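Local structure of flavodoxin (Bacillus cereus, 6GAQ) at residues 128-133 / 141-146; 12-17 / 59-64; 31-36 / 148-153. The protein binds flavin mononucleotide and probably serves as a low-potential electron donor to a number of redox enzymes. All blocks are in the same frame, centred on the assembly; numbering follows the deposited sequence.

In the fold
The three contacts lie in one flavodoxin-like domain built on a five-stranded parallel sheet. Interaction 2 pairs strands 11-16 and 58-63, and interaction 1 packs outermost strand 122-131 against helix 137-152; their centres are about 13 Å apart, and both reach the flavin mononucleotide with the turns at the C-terminal ends of their strands. Interaction 3 joins that helix to helix 21-35, about 14 Å and 16 Å from interactions 1 and 2 centre to centre, away from the sites. Along the chain, interaction 2 closes before interaction 1 opens, interaction 1 falls between the segments of interaction 3, and 2 and 3 alternate. Ile60 touches Leu33 and Phe150, so the helix pair rests on the sheet.

Interaction 1: 128-133 / 141-146; sequences LKIELA and EKCSNF. With CA (calcium ion), chain E; FMN (flavin mononucleotide), chain C.
Strand 128-131 and helix 141-146 form the last strand-helix pair of the flavodoxin domain, and Leu128 and Ile130 meet Lys142, Cys143 and Phe146 across it. The two segments run nearly antiparallel, at 167°, with their axes 9.2 Å apart. Leu128 CB sits over one face of the Phe146 ring, displaced toward the rim, in a CH-pi contact 3.7 Å from the ring centroid. CG is anti to the backbone N (chi1 159°), beside the carbonyl carbon, and two methyls extend from it: CD1 meets the carbonyl O and CB of Lys142, while CD2 lies 4.0 Å from Cys143 SG. Ile130 adds its CD1 tip, 3.9 Å from the same Cys143 SG and also touching the Lys142 side chain, the two passing alongside with their ends pointing opposite ways. A bend at chi3 (79°) sets Lys142 CE near Lys129 O, and NZ beyond it donates a hydrogen bond of 2.9 Å to that oxygen in the carbonyl plane. This bond lies at the solvent side of an otherwise apolar interface.

Ile25 of helix 21-35 also packs on Leu128 and Ile130. At the strand end and in the turn after it, the backbone wraps a calcium ion: Glu131 O and Ala133 O each bind it at 2.5 Å, with a water and Asp139 as further ligands. Between them, Leu132 CA comes within 3.5 Å of O4' of the flavin mononucleotide. Strand and following helix pack as a beta-alpha unit of the doubly wound flavodoxin fold, with the turn between them meeting both metal and cofactor.

Interaction 2: 12-17 / 59-64; sequences LIAYAS and IILGSY. With FMN (flavin mononucleotide), chain C.
Ile60 N bonds Leu12 O almost straight, at 172°, and Ala14 N bonds Ile60 O, the first two of four backbone bonds that join Leu12-Ala16 to Ile59-Ser63 as parallel strands in the sheet of the flavodoxin fold. Next, Gly62 N reaches Ala14 O at 2.9 Å, and Ala16 N reaches Gly62 O. CA-H...O contacts fill the intervals, among them Tyr15 CA to Gly62 O at 3.1 Å. Just beyond this ladder, Ser17 OG donates a hydrogen bond of 2.9 Å to phosphate oxygen O2P of the flavin mononucleotide.

Side-chain neighbours line both faces. On one, Ala14 CB touches Leu61 CD2 at 3.9 Å, flanked by the pairs Leu12 with Ile59 and Ala16 CB with Ser63 CB; Phe112 of helix 107-117 packs on Leu61 and Ser63. On the other, Ile13 lies beside Ile60.

At the strand end, Ser63 OG donates a hydrogen bond to Tyr64 O; past the strand, Tyr64 OH bonds Glu74. With Tyr64 CG between its backbone N and carbonyl carbon (chi1 65°), that atom comes close to phosphate O3P, which lies 3.6 Å above the ring plane, offset toward the rim. Ala16 O meets the edge of the Tyr64 ring at CD1, 3.1 Å away.

Interaction 3: 31-36 / 148-153; sequences VSLDAF and IAFAEK
Phe36 and Ala151 make the aromatic part of this contact between two helices on the same side of the sheet. Phe36, the first residue to leave helical geometry after helix 21-35, turns its ring toward helix 137-152, and one face of that ring receives the methyl of Ala151. CB lies 3.7 Å from the ring centroid, 18° off the normal, in a CH-pi contact offset toward the rim, where CD1 and CE1 are the nearest atoms. Ile148 meets the same ring at its edge, with CG1 4.2 Å from Phe36 CE1.

Aliphatic packing supplies the inner part. CG of Leu33 is anti to the carbonyl carbon (chi1 -71°), and the CD2 branch beyond it touches Ala151 CB at 4.0 Å and the edge of the Phe150 ring at CD2, 4.2 Å away. Leu33 and Phe150 both continue onto the sheet, where each packs on Ile60 of strand 58-63 and Ile11 of strand 11-16.

The polar side chain at the interface makes an ordinary van der Waals contact: Ser32 OG lies 3.7 Å from Ile148 CG1. No hydrogen bond spans the two segments. The small Ala151 is where the backbones come nearest, its CA 6.6 Å from Leu33 CA. The axes of segments 31-35 and 148-152 pass 9.6 Å apart and cross at -38°. Helices 21-35 and 137-152 are neighbours over one face of the parallel sheet, as in the three-layer alpha/beta/alpha sandwich of flavodoxins.

Interaction 1: 128-133 / 141-146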
loop_
_atom_site.group_PDB
_atom_site.type_symbol
_atom_site.label_atom_id
_atom_site.label_comp_id
_atom_site.label_asym_id
_atom_site.label_seq_id
_atom_site.Cartn_x
_atom_site.Cartn_y
_atom_site.Cartn_z
ATOM N N LEU A 128 3.801 6.276 -1.981
ATOM C CA LEU A 128 4.884 5.988 -2.909
ATOM C C LEU A 128 4.306 5.705 -4.290
ATOM O O LEU A 128 3.438 4.839 -4.442
ATOM C CB LEU A 128 5.706 4.794 -2.418
ATOM C CG LEU A 128 6.550 4.028 -3.437
ATOM C CD1 LEU A 128 7.740 4.861 -3.889
ATOM C CD2 LEU A 128 7.006 2.696 -2.854
ATOM N N LYS A 129 4.785 6.441 -5.290
ATOM C CA LYS A 129 4.310 6.321 -6.664
ATOM C C LYS A 129 5.468 5.855 -7.538
ATOM O O LYS A 129 6.421 6.607 -7.771
ATOM C CB LYS A 129 3.737 7.648 -7.156
ATOM C CG LYS A 129 2.878 8.345 -6.114
ATOM C CD LYS A 129 2.128 9.520 -6.700
ATOM C CE LYS A 129 2.299 10.751 -5.828
ATOM N NZ LYS A 129 2.216 10.443 -4.373
ATOM N N ILE A 130 5.386 4.615 -8.012
ATOM C CA ILE A 130 6.397 4.017 -8.877
ATOM C C ILE A 130 5.787 3.856 -10.263
ATOM O O ILE A 130 4.593 3.562 -10.386
ATOM C CB ILE A 130 6.876 2.660 -8.315
ATOM C CG1 ILE A 130 7.647 2.859 -7.007
ATOM C CG2 ILE A 130 7.719 1.892 -9.338
ATOM C CD1 ILE A 130 9.081 3.340 -7.190
ATOM N N GLU A 131 6.592 4.067 -11.305
ATOM C CA GLU A 131 6.117 3.878 -12.669
ATOM C C GLU A 131 6.521 2.494 -13.151
ATOM O O GLU A 131 7.717 2.169 -13.212
ATOM C CB GLU A 131 6.651 4.966 -13.602
ATOM C CG GLU A 131 6.564 4.614 -15.089
ATOM C CD GLU A 131 6.604 5.838 -15.991
ATOM O OE1 GLU A 131 5.945 5.820 -17.053
ATOM O OE2 GLU A 131 7.287 6.821 -15.645
ATOM N N LEU A 132 5.517 1.677 -13.476
ATOM C CA LEU A 132 5.715 0.321 -14.004
ATOM C C LEU A 132 6.455 -0.482 -12.935
ATOM O O LEU A 132 6.106 -0.360 -11.750
ATOM C CB LEU A 132 6.405 0.406 -15.366
ATOM C CG LEU A 132 5.580 1.016 -16.501
ATOM C CD1 LEU A 132 6.343 0.945 -17.817
ATOM C CD2 LEU A 132 4.246 0.303 -16.601
ATOM N N ALA A 133 7.463 -1.293 -13.291
ATOM C CA ALA A 133 8.206 -2.105 -12.341
ATOM C C ALA A 133 9.346 -1.306 -11.722
ATOM O O ALA A 133 9.929 -0.434 -12.374
ATOM C CB ALA A 133 8.770 -3.347 -13.027
ATOM N N GLU A 141 15.684 2.784 -4.861
ATOM C CA GLU A 141 15.968 3.754 -3.809
ATOM C C GLU A 141 14.713 4.511 -3.390
ATOM O O GLU A 141 14.621 4.959 -2.242
ATOM C CB GLU A 141 17.054 4.725 -4.270
ATOM C CG GLU A 141 18.459 4.147 -4.193
ATOM C CD GLU A 141 19.521 5.212 -4.010
ATOM O OE1 GLU A 141 19.472 6.232 -4.729
ATOM O OE2 GLU A 141 20.404 5.028 -3.145
ATOM N N LYS A 142 13.746 4.667 -4.297
ATOM C CA LYS A 142 12.464 5.251 -3.914
ATOM C C LYS A 142 11.743 4.359 -2.911
ATOM O O LYS A 142 11.226 4.838 -1.894
ATOM C CB LYS A 142 11.595 5.480 -5.152
ATOM C CG LYS A 142 11.836 6.808 -5.850
ATOM C CD LYS A 142 11.228 6.819 -7.247
ATOM C CE LYS A 142 9.727 7.057 -7.200
ATOM N NZ LYS A 142 9.137 7.134 -8.566
ATOM N N CYS A 143 11.702 3.052 -3.183
ATOM C CA CYS A 143 11.079 2.119 -2.250
ATOM C C CYS A 143 11.858 2.043 -0.943
ATOM O O CYS A 143 11.261 1.952 0.137
ATOM C CB CYS A 143 10.971 0.734 -2.887
ATOM S SG CYS A 143 10.098 0.689 -4.469
ATOM N N SER A 144 13.191 2.080 -1.023
ATOM C CA SER A 144 14.010 1.986 0.181
ATOM C C SER A 144 13.786 3.180 1.100
ATOM O O SER A 144 13.712 3.024 2.324
ATOM C CB SER A 144 15.486 1.867 -0.199
ATOM O OG SER A 144 16.293 1.658 0.946
ATOM N N ASN A 145 13.674 4.382 0.529
ATOM C CA ASN A 145 13.430 5.565 1.348
ATOM C C ASN A 145 12.025 5.548 1.940
ATOM O O ASN A 145 11.829 5.934 3.098
ATOM C CB ASN A 145 13.645 6.833 0.521
ATOM C CG ASN A 145 15.071 6.976 0.032
ATOM O OD1 ASN A 145 16.003 6.443 0.636
ATOM N ND2 ASN A 145 15.250 7.696 -1.068
ATOM N N PHE A 146 11.038 5.105 1.158
ATOM C CA PHE A 146 9.660 5.073 1.639
ATOM C C PHE A 146 9.512 4.125 2.823
ATOM O O PHE A 146 8.908 4.477 3.843
ATOM C CB PHE A 146 8.725 4.668 0.497
ATOM C CG PHE A 146 7.275 4.603 0.891
ATOM C CD1 PHE A 146 6.488 5.743 0.881
ATOM C CD2 PHE A 146 6.697 3.399 1.260
ATOM C CE1 PHE A 146 5.153 5.685 1.239
ATOM C CE2 PHE A 146 5.364 3.335 1.621
ATOM C CZ PHE A 146 4.591 4.480 1.610
HETATM CA CA CA E . 10.173 1.887 -13.103
HETATM N N1 FMN C . -1.711 3.653 -14.717
HETATM C C2 FMN C . -2.053 4.834 -14.091
HETATM O O2 FMN C . -1.238 5.403 -13.367
HETATM N N3 FMN C . -3.307 5.381 -14.274
HETATM C C4 FMN C . -4.228 4.747 -15.084
HETATM O O4 FMN C . -5.346 5.234 -15.245
HETATM C C4A FMN C . -3.887 3.557 -15.716
HETATM N N5 FMN C . -4.804 2.923 -16.527
HETATM C C5A FMN C . -4.465 1.742 -17.153
HETATM C C6 FMN C . -5.393 1.106 -17.969
HETATM C C7 FMN C . -5.060 -0.083 -18.606
HETATM C C7M FMN C . -6.065 -0.767 -19.485
HETATM C C8 FMN C . -3.796 -0.637 -18.424
HETATM C C8M FMN C . -3.430 -1.920 -19.108
HETATM C C9 FMN C . -2.869 0.001 -17.607
HETATM C C9A FMN C . -3.200 1.191 -16.969
HETATM N N10 FMN C . -2.283 1.821 -16.148
HETATM C C10 FMN C . -2.623 3.009 -15.529
HETATM C "C1'" FMN C . -0.908 1.244 -15.959
HETATM C "C2'" FMN C . -0.779 0.248 -14.811
HETATM O "O2'" FMN C . -1.164 0.847 -13.595
HETATM C "C3'" FMN C . 0.681 -0.194 -14.740
HETATM O "O3'" FMN C . 0.957 -1.061 -15.819
HETATM C "C4'" FMN C . 1.060 -0.871 -13.426
HETATM O "O4'" FMN C . 2.463 -0.838 -13.287
HETATM C "C5'" FMN C . 0.595 -2.322 -13.343
HETATM O "O5'" FMN C . 0.963 -2.824 -12.076
HETATM P P FMN C . 0.891 -4.395 -11.723
HETATM O O1P FMN C . 2.068 -5.087 -12.364
HETATM O O2P FMN C . 0.958 -4.579 -10.227
HETATM O O3P FMN C . -0.393 -4.986 -12.257
HETATM O O HOH W 1 9.959 0.990 -15.390
#

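Interaction 2: 12-17 / 59-64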
loop_
_atom_site.group_PDB
_atom_site.type_symbol
_atom_site.label_atom_id
_atom_site.label_comp_id
_atom_site.label_asym_id
_atom_site.label_seq_id
_atom_site.Cartn_x
_atom_site.Cartn_y
_atom_site.Cartn_z
ATOM N N LEU A 12 1.370 -4.920 8.317
ATOM C CA LEU A 12 0.765 -5.712 7.256
ATOM C C LEU A 12 0.910 -4.987 5.926
ATOM O O LEU A 12 0.677 -3.776 5.838
ATOM C CB LEU A 12 -0.716 -5.981 7.546
ATOM C CG LEU A 12 -1.639 -6.189 6.341
ATOM C CD1 LEU A 12 -1.419 -7.560 5.716
ATOM C CD2 LEU A 12 -3.094 -6.006 6.741
ATOM N N ILE A 13 1.293 -5.733 4.894
ATOM C CA ILE A 13 1.406 -5.214 3.536
ATOM C C ILE A 13 0.381 -5.960 2.691
ATOM O O ILE A 13 0.599 -7.116 2.309
ATOM C CB ILE A 13 2.819 -5.371 2.965
ATOM C CG1 ILE A 13 3.835 -4.643 3.846
ATOM C CG2 ILE A 13 2.878 -4.841 1.540
ATOM C CD1 ILE A 13 5.270 -4.883 3.441
ATOM N N ALA A 14 -0.741 -5.307 2.402
ATOM C CA ALA A 14 -1.776 -5.859 1.538
ATOM C C ALA A 14 -1.686 -5.176 0.179
ATOM O O ALA A 14 -1.793 -3.948 0.091
ATOM C CB ALA A 14 -3.165 -5.668 2.149
ATOM N N TYR A 15 -1.485 -5.965 -0.874
ATOM C CA TYR A 15 -1.236 -5.422 -2.199
ATOM C C TYR A 15 -2.149 -6.070 -3.231
ATOM O O TYR A 15 -2.537 -7.234 -3.103
ATOM C CB TYR A 15 0.235 -5.607 -2.617
ATOM C CG TYR A 15 0.628 -7.036 -2.920
ATOM C CD1 TYR A 15 0.562 -7.538 -4.215
ATOM C CD2 TYR A 15 1.076 -7.882 -1.914
ATOM C CE1 TYR A 15 0.922 -8.843 -4.496
ATOM C CE2 TYR A 15 1.439 -9.188 -2.185
ATOM C CZ TYR A 15 1.361 -9.663 -3.478
ATOM O OH TYR A 15 1.721 -10.961 -3.755
ATOM N N ALA A 16 -2.483 -5.292 -4.260
ATOM C CA ALA A 16 -3.212 -5.771 -5.429
ATOM C C ALA A 16 -2.286 -5.644 -6.631
ATOM O O ALA A 16 -1.906 -4.532 -7.012
ATOM C CB ALA A 16 -4.499 -4.979 -5.644
ATOM N N SER A 17 -1.916 -6.778 -7.221
ATOM C CA SER A 17 -1.010 -6.788 -8.358
ATOM C C SER A 17 -1.514 -7.766 -9.406
ATOM O O SER A 17 -1.938 -8.878 -9.079
ATOM C CB SER A 17 0.415 -7.162 -7.937
ATOM O OG SER A 17 1.288 -7.159 -9.053
ATOM N N ILE A 59 -0.190 -0.732 8.889
ATOM C CA ILE A 59 -0.808 -1.309 7.700
ATOM C C ILE A 59 -0.358 -0.512 6.486
ATOM O O ILE A 59 -0.504 0.714 6.454
ATOM C CB ILE A 59 -2.347 -1.312 7.791
ATOM C CG1 ILE A 59 -2.821 -2.179 8.959
ATOM C CG2 ILE A 59 -2.953 -1.795 6.482
ATOM C CD1 ILE A 59 -3.980 -1.584 9.725
ATOM N N ILE A 60 0.183 -1.199 5.485
ATOM C CA ILE A 60 0.618 -0.568 4.244
ATOM C C ILE A 60 -0.162 -1.201 3.103
ATOM O O ILE A 60 0.012 -2.391 2.807
ATOM C CB ILE A 60 2.129 -0.706 4.021
ATOM C CG1 ILE A 60 2.902 -0.165 5.225
ATOM C CG2 ILE A 60 2.545 0.034 2.760
ATOM C CD1 ILE A 60 4.403 -0.181 5.036
ATOM N N LEU A 61 -1.020 -0.416 2.462
ATOM C CA LEU A 61 -1.776 -0.881 1.311
ATOM C C LEU A 61 -1.035 -0.542 0.024
ATOM O O LEU A 61 -0.261 0.417 -0.039
ATOM C CB LEU A 61 -3.174 -0.260 1.285
ATOM C CG LEU A 61 -4.048 -0.449 2.528
ATOM C CD1 LEU A 61 -5.448 0.090 2.281
ATOM C CD2 LEU A 61 -4.099 -1.913 2.936
ATOM N N GLY A 62 -1.280 -1.345 -1.006
ATOM C CA GLY A 62 -0.667 -1.125 -2.300
ATOM C C GLY A 62 -1.538 -1.612 -3.436
ATOM O O GLY A 62 -2.138 -2.686 -3.346
ATOM N N SER A 63 -1.625 -0.835 -4.511
ATOM C CA SER A 63 -2.476 -1.216 -5.629
ATOM C C SER A 63 -2.022 -0.493 -6.886
ATOM O O SER A 63 -1.572 0.654 -6.832
ATOM C CB SER A 63 -3.949 -0.899 -5.346
ATOM O OG SER A 63 -4.700 -0.857 -6.547
ATOM N N TYR A 64 -2.143 -1.183 -8.014
ATOM C CA TYR A 64 -1.961 -0.542 -9.303
ATOM C C TYR A 64 -3.239 0.187 -9.702
ATOM O O TYR A 64 -4.312 -0.023 -9.130
ATOM C CB TYR A 64 -1.570 -1.568 -10.370
ATOM C CG TYR A 64 -2.636 -2.597 -10.688
ATOM C CD1 TYR A 64 -2.905 -3.644 -9.813
ATOM C CD2 TYR A 64 -3.360 -2.531 -11.869
ATOM C CE1 TYR A 64 -3.873 -4.588 -10.104
ATOM C CE2 TYR A 64 -4.329 -3.472 -12.166
ATOM C CZ TYR A 64 -4.580 -4.497 -11.284
ATOM O OH TYR A 64 -5.545 -5.433 -11.581
HETATM N N1 FMN C . -1.711 3.653 -14.717
HETATM C C2 FMN C . -2.053 4.834 -14.091
HETATM O O2 FMN C . -1.238 5.403 -13.367
HETATM N N3 FMN C . -3.307 5.381 -14.274
HETATM C C4 FMN C . -4.228 4.747 -15.084
HETATM O O4 FMN C . -5.346 5.234 -15.245
HETATM C C4A FMN C . -3.887 3.557 -15.716
HETATM N N5 FMN C . -4.804 2.923 -16.527
HETATM C C5A FMN C . -4.465 1.742 -17.153
HETATM C C6 FMN C . -5.393 1.106 -17.969
HETATM C C7 FMN C . -5.060 -0.083 -18.606
HETATM C C7M FMN C . -6.065 -0.767 -19.485
HETATM C C8 FMN C . -3.796 -0.637 -18.424
HETATM C C8M FMN C . -3.430 -1.920 -19.108
HETATM C C9 FMN C . -2.869 0.001 -17.607
HETATM C C9A FMN C . -3.200 1.191 -16.969
HETATM N N10 FMN C . -2.283 1.821 -16.148
HETATM C C10 FMN C . -2.623 3.009 -15.529
HETATM C "C1'" FMN C . -0.908 1.244 -15.959
HETATM C "C2'" FMN C . -0.779 0.248 -14.811
HETATM O "O2'" FMN C . -1.164 0.847 -13.595
HETATM C "C3'" FMN C . 0.681 -0.194 -14.740
HETATM O "O3'" FMN C . 0.957 -1.061 -15.819
HETATM C "C4'" FMN C . 1.060 -0.871 -13.426
HETATM O "O4'" FMN C . 2.463 -0.838 -13.287
HETATM C "C5'" FMN C . 0.595 -2.322 -13.343
HETATM O "O5'" FMN C . 0.963 -2.824 -12.076
HETATM P P FMN C . 0.891 -4.395 -11.723
HETATM O O1P FMN C . 2.068 -5.087 -12.364
HETATM O O2P FMN C . 0.958 -4.579 -10.227
HETATM O O3P FMN C . -0.393 -4.986 -12.257
#

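Interaction 3: 31-36 / 148-153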
loop_
_atom_site.group_PDB
_atom_site.type_symbol
_atom_site.label_atom_id
_atom_site.label_comp_id
_atom_site.label_asym_id
_atom_site.label_seq_id
_atom_site.Cartn_x
_atom_site.Cartn_y
_atom_site.Cartn_z
ATOM N N VAL A 31 11.230 -6.335 2.853
ATOM C CA VAL A 31 12.616 -6.643 3.194
ATOM C C VAL A 31 13.225 -5.524 4.032
ATOM O O VAL A 31 13.939 -5.779 5.010
ATOM C CB VAL A 31 13.427 -6.912 1.913
ATOM C CG1 VAL A 31 14.908 -6.839 2.197
ATOM C CG2 VAL A 31 13.062 -8.272 1.336
ATOM N N SER A 32 12.947 -4.268 3.670
ATOM C CA SER A 32 13.399 -3.147 4.490
ATOM C C SER A 32 12.778 -3.206 5.878
ATOM O O SER A 32 13.470 -3.042 6.890
ATOM C CB SER A 32 13.054 -1.821 3.813
ATOM O OG SER A 32 13.196 -0.737 4.715
ATOM N N LEU A 33 11.466 -3.438 5.941
ATOM C CA LEU A 33 10.789 -3.560 7.224
ATOM C C LEU A 33 11.238 -4.792 7.996
ATOM O O LEU A 33 11.038 -4.847 9.211
ATOM C CB LEU A 33 9.275 -3.598 7.019
ATOM C CG LEU A 33 8.602 -2.294 6.593
ATOM C CD1 LEU A 33 7.112 -2.515 6.384
ATOM C CD2 LEU A 33 8.850 -1.205 7.622
ATOM N N ASP A 34 11.823 -5.784 7.318
ATOM C CA ASP A 34 12.387 -6.930 8.022
ATOM C C ASP A 34 13.641 -6.538 8.793
ATOM O O ASP A 34 13.870 -7.025 9.905
ATOM C CB ASP A 34 12.712 -8.051 7.036
ATOM C CG ASP A 34 11.491 -8.840 6.615
ATOM O OD1 ASP A 34 10.458 -8.773 7.315
ATOM O OD2 ASP A 34 11.568 -9.528 5.577
ATOM N N ALA A 35 14.466 -5.662 8.211
ATOM C CA ALA A 35 15.748 -5.319 8.821
ATOM C C ALA A 35 15.558 -4.662 10.181
ATOM O O ALA A 35 16.330 -4.916 11.113
ATOM C CB ALA A 35 16.543 -4.412 7.885
ATOM N N PHE A 36 14.556 -3.799 10.307
ATOM C CA PHE A 36 14.041 -3.443 11.620
ATOM C C PHE A 36 13.227 -4.625 12.126
ATOM O O PHE A 36 12.350 -5.124 11.419
ATOM C CB PHE A 36 13.175 -2.185 11.552
ATOM C CG PHE A 36 13.785 -1.065 10.757
ATOM C CD1 PHE A 36 13.567 -0.967 9.391
ATOM C CD2 PHE A 36 14.572 -0.107 11.375
ATOM C CE1 PHE A 36 14.127 0.062 8.658
ATOM C CE2 PHE A 36 15.135 0.924 10.646
ATOM C CZ PHE A 36 14.912 1.009 9.286
ATOM N N ILE A 148 11.815 2.979 4.889
ATOM C CA ILE A 148 12.591 3.370 6.061
ATOM C C ILE A 148 11.883 4.482 6.825
ATOM O O ILE A 148 11.831 4.467 8.061
ATOM C CB ILE A 148 14.015 3.780 5.643
ATOM C CG1 ILE A 148 14.842 2.540 5.294
ATOM C CG2 ILE A 148 14.695 4.576 6.748
ATOM C CD1 ILE A 148 16.156 2.853 4.612
ATOM N N ALA A 149 11.320 5.457 6.107
ATOM C CA ALA A 149 10.585 6.532 6.769
ATOM C C ALA A 149 9.369 5.991 7.510
ATOM O O ALA A 149 9.020 6.483 8.590
ATOM C CB ALA A 149 10.167 7.590 5.750
ATOM N N PHE A 150 8.709 4.978 6.943
ATOM C CA PHE A 150 7.605 4.331 7.642
ATOM C C PHE A 150 8.090 3.649 8.913
ATOM O O PHE A 150 7.421 3.702 9.952
ATOM C CB PHE A 150 6.920 3.324 6.719
ATOM C CG PHE A 150 5.638 2.768 7.268
ATOM C CD1 PHE A 150 4.453 3.475 7.148
ATOM C CD2 PHE A 150 5.615 1.533 7.895
ATOM C CE1 PHE A 150 3.270 2.964 7.650
ATOM C CE2 PHE A 150 4.435 1.016 8.396
ATOM C CZ PHE A 150 3.261 1.732 8.274
ATOM N N ALA A 151 9.259 3.006 8.852
ATOM C CA ALA A 151 9.821 2.376 10.042
ATOM C C ALA A 151 10.220 3.409 11.086
ATOM O O ALA A 151 10.146 3.131 12.289
ATOM C CB ALA A 151 11.023 1.513 9.661
ATOM N N GLU A 152 10.642 4.600 10.652
ATOM C CA GLU A 152 10.972 5.656 11.602
ATOM C C GLU A 152 9.740 6.128 12.363
ATOM O O GLU A 152 9.862 6.637 13.482
ATOM C CB GLU A 152 11.633 6.828 10.877
ATOM C CG GLU A 152 13.102 6.608 10.557
ATOM C CD GLU A 152 13.641 7.616 9.561
ATOM O OE1 GLU A 152 14.775 7.424 9.073
ATOM O OE2 GLU A 152 12.931 8.601 9.266
ATOM N N LYS A 153 8.552 5.967 11.776
ATOM C CA LYS A 153 7.313 6.267 12.482
ATOM C C LYS A 153 6.991 5.238 13.558
ATOM O O LYS A 153 6.057 5.453 14.337
ATOM C CB LYS A 153 6.152 6.352 11.490
ATOM C CG LYS A 153 6.374 7.337 10.355
ATOM C CD LYS A 153 6.364 8.771 10.857
ATOM C CE LYS A 153 6.970 9.716 9.833
ATOM N NZ LYS A 153 6.392 9.510 8.477
#